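Local structure of DynE8 (Micromonospora chersina, 4AMM) at residues G100-G105 and G171-S176. The protein is an iterative polyketide synthase of enediyne biosynthesis, represented here by its acyltransferase domain, which probably loads the acyl building blocks used in chain extension. Residues are numbered along the deposited sequence; the frame is centred on the assembly and turned at random.
Sequences GLLFPG and GALGHS
Phe-103 and Ala-172 meet on one face of two neighbouring parallel strands, 100-103 and 171-174, in the parallel sheet at the heart of the acyltransferase fold. The methyl CB of Ala-172 lies in the plane of the phenyl ring, at its edge, 3.8 Å from CE2 of Phe-103. With CG anti to its carbonyl carbon (chi1 -75°), Phe-103 turns the CE2 edge of the ring back toward Ala-172, whose methyl also sits 3.9 Å from CB of Leu-101. On the opposite face Leu-102 and Leu-173 run side by side, CD2 of Leu-102 being 3.8 Å from CG of Leu-173.

Between the two faces runs the parallel-sheet ladder: Leu-101 N gives to Gly-171 O, Leu-173 N to Leu-101 O, and Phe-103 N to Leu-173 O at 2.8 Å. Helices 144-165 and 178-185 pack against the phenyl ring through Ile-159, Ala-181 and Ala-182. An alanine in place of Phe-103 would probably open a gap between these helices and the sheet, leaving the Ala-172 methyl without its aromatic neighbour.

Where the strand ends, Gly-174 and Ser-176 are consistent with the GxSxG nucleophile elbow of acyltransferases, Ser-176 OG being hydrogen-bonded to His-278 and Arg-201. The ladder reaches the start of this turn, where His-175 N meets Phe-103 O at 2.9 Å, nearly in line with the carbonyl bond (174°).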
loop_
_atom_site.group_PDB
_atom_site.type_symbol
_atom_site.label_atom_id
_atom_site.label_comp_id
_atom_site.label_asym_id
_atom_site.label_seq_id
_atom_site.Cartn_x
_atom_site.Cartn_y
_atom_site.Cartn_z
ATOM N N GLY A 100 2.263 -2.052 10.035
ATOM C CA GLY A 100 1.228 -2.831 9.343
ATOM C C GLY A 100 1.552 -2.906 7.875
ATOM O O GLY A 100 2.209 -2.003 7.372
ATOM N N LEU A 101 1.080 -3.932 7.190
ATOM C CA LEU A 101 1.217 -4.043 5.738
ATOM C C LEU A 101 -0.043 -3.679 4.977
ATOM O O LEU A 101 -1.143 -3.963 5.383
ATOM C CB LEU A 101 1.635 -5.452 5.315
ATOM C CG LEU A 101 2.840 -6.048 6.072
ATOM C CD1 LEU A 101 3.095 -7.435 5.516
ATOM C CD2 LEU A 101 4.049 -5.171 5.852
ATOM N N LEU A 102 0.196 -3.049 3.840
ATOM C CA LEU A 102 -0.907 -2.741 2.837
ATOM C C LEU A 102 -0.665 -3.435 1.543
ATOM O O LEU A 102 0.401 -3.252 0.956
ATOM C CB LEU A 102 -0.928 -1.233 2.605
ATOM C CG LEU A 102 -1.028 -0.328 3.842
ATOM C CD1 LEU A 102 -0.865 1.184 3.413
ATOM C CD2 LEU A 102 -2.327 -0.485 4.566
ATOM N N PHE A 103 -1.653 -4.230 1.089
ATOM C CA PHE A 103 -1.486 -4.921 -0.183
ATOM C C PHE A 103 -2.451 -4.296 -1.220
ATOM O O PHE A 103 -3.683 -4.339 -1.022
ATOM C CB PHE A 103 -1.834 -6.400 -0.022
ATOM C CG PHE A 103 -0.727 -7.169 0.724
ATOM C CD1 PHE A 103 0.335 -7.648 0.003
ATOM C CD2 PHE A 103 -0.765 -7.381 2.107
ATOM C CE1 PHE A 103 1.403 -8.342 0.640
ATOM C CE2 PHE A 103 0.340 -8.075 2.753
ATOM C CZ PHE A 103 1.385 -8.557 2.023
ATOM N N PRO A 104 -1.881 -3.692 -2.282
ATOM C CA PRO A 104 -2.735 -2.933 -3.210
ATOM C C PRO A 104 -3.555 -3.804 -4.102
ATOM O O PRO A 104 -3.289 -5.002 -4.391
ATOM C CB PRO A 104 -1.701 -2.174 -4.034
ATOM C CG PRO A 104 -0.533 -3.120 -4.099
ATOM C CD PRO A 104 -0.467 -3.716 -2.653
ATOM N N GLY A 105 -4.568 -3.127 -4.666
ATOM C CA GLY A 105 -5.321 -3.750 -5.802
ATOM C C GLY A 105 -4.959 -3.048 -7.094
ATOM O O GLY A 105 -3.885 -2.386 -7.235
ATOM N N GLY A 171 0.193 -6.941 11.297
ATOM C CA GLY A 171 -1.010 -7.419 10.599
ATOM C C GLY A 171 -0.985 -6.761 9.246
ATOM O O GLY A 171 -0.071 -6.011 8.948
ATOM N N ALA A 172 -1.975 -7.120 8.454
ATOM C CA ALA A 172 -2.004 -6.655 7.033
ATOM C C ALA A 172 -3.441 -6.411 6.687
ATOM O O ALA A 172 -4.363 -6.957 7.216
ATOM C CB ALA A 172 -1.437 -7.682 6.121
ATOM N N LEU A 173 -3.593 -5.603 5.632
ATOM C CA LEU A 173 -4.885 -5.533 4.911
ATOM C C LEU A 173 -4.596 -5.457 3.434
ATOM O O LEU A 173 -3.514 -5.011 3.004
ATOM C CB LEU A 173 -5.695 -4.308 5.341
ATOM C CG LEU A 173 -5.227 -2.953 4.973
ATOM C CD1 LEU A 173 -5.586 -2.594 3.450
ATOM C CD2 LEU A 173 -5.861 -1.895 5.933
ATOM N N GLY A 174 -5.571 -5.901 2.655
ATOM C CA GLY A 174 -5.485 -5.823 1.184
ATOM C C GLY A 174 -6.735 -5.166 0.631
ATOM O O GLY A 174 -7.845 -5.448 1.082
ATOM N N HIS A 175 -6.528 -4.261 -0.340
ATOM C CA HIS A 175 -7.645 -3.535 -1.022
ATOM C C HIS A 175 -8.124 -4.347 -2.208
ATOM O O HIS A 175 -7.425 -4.500 -3.192
ATOM C CB HIS A 175 -7.064 -2.195 -1.490
ATOM C CG HIS A 175 -8.092 -1.136 -1.793
ATOM N ND1 HIS A 175 -8.858 -1.177 -2.963
ATOM C CD2 HIS A 175 -8.408 0.027 -1.150
ATOM C CE1 HIS A 175 -9.608 -0.081 -2.983
ATOM N NE2 HIS A 175 -9.371 0.655 -1.903
ATOM N N SER A 176 -9.368 -4.845 -2.084
ATOM C CA SER A 176 -9.993 -5.609 -3.212
ATOM C C SER A 176 -9.027 -6.763 -3.592
ATOM O O SER A 176 -8.826 -7.703 -2.749
ATOM C CB SER A 176 -10.356 -4.686 -4.360
ATOM O OG SER A 176 -11.091 -5.544 -5.271
#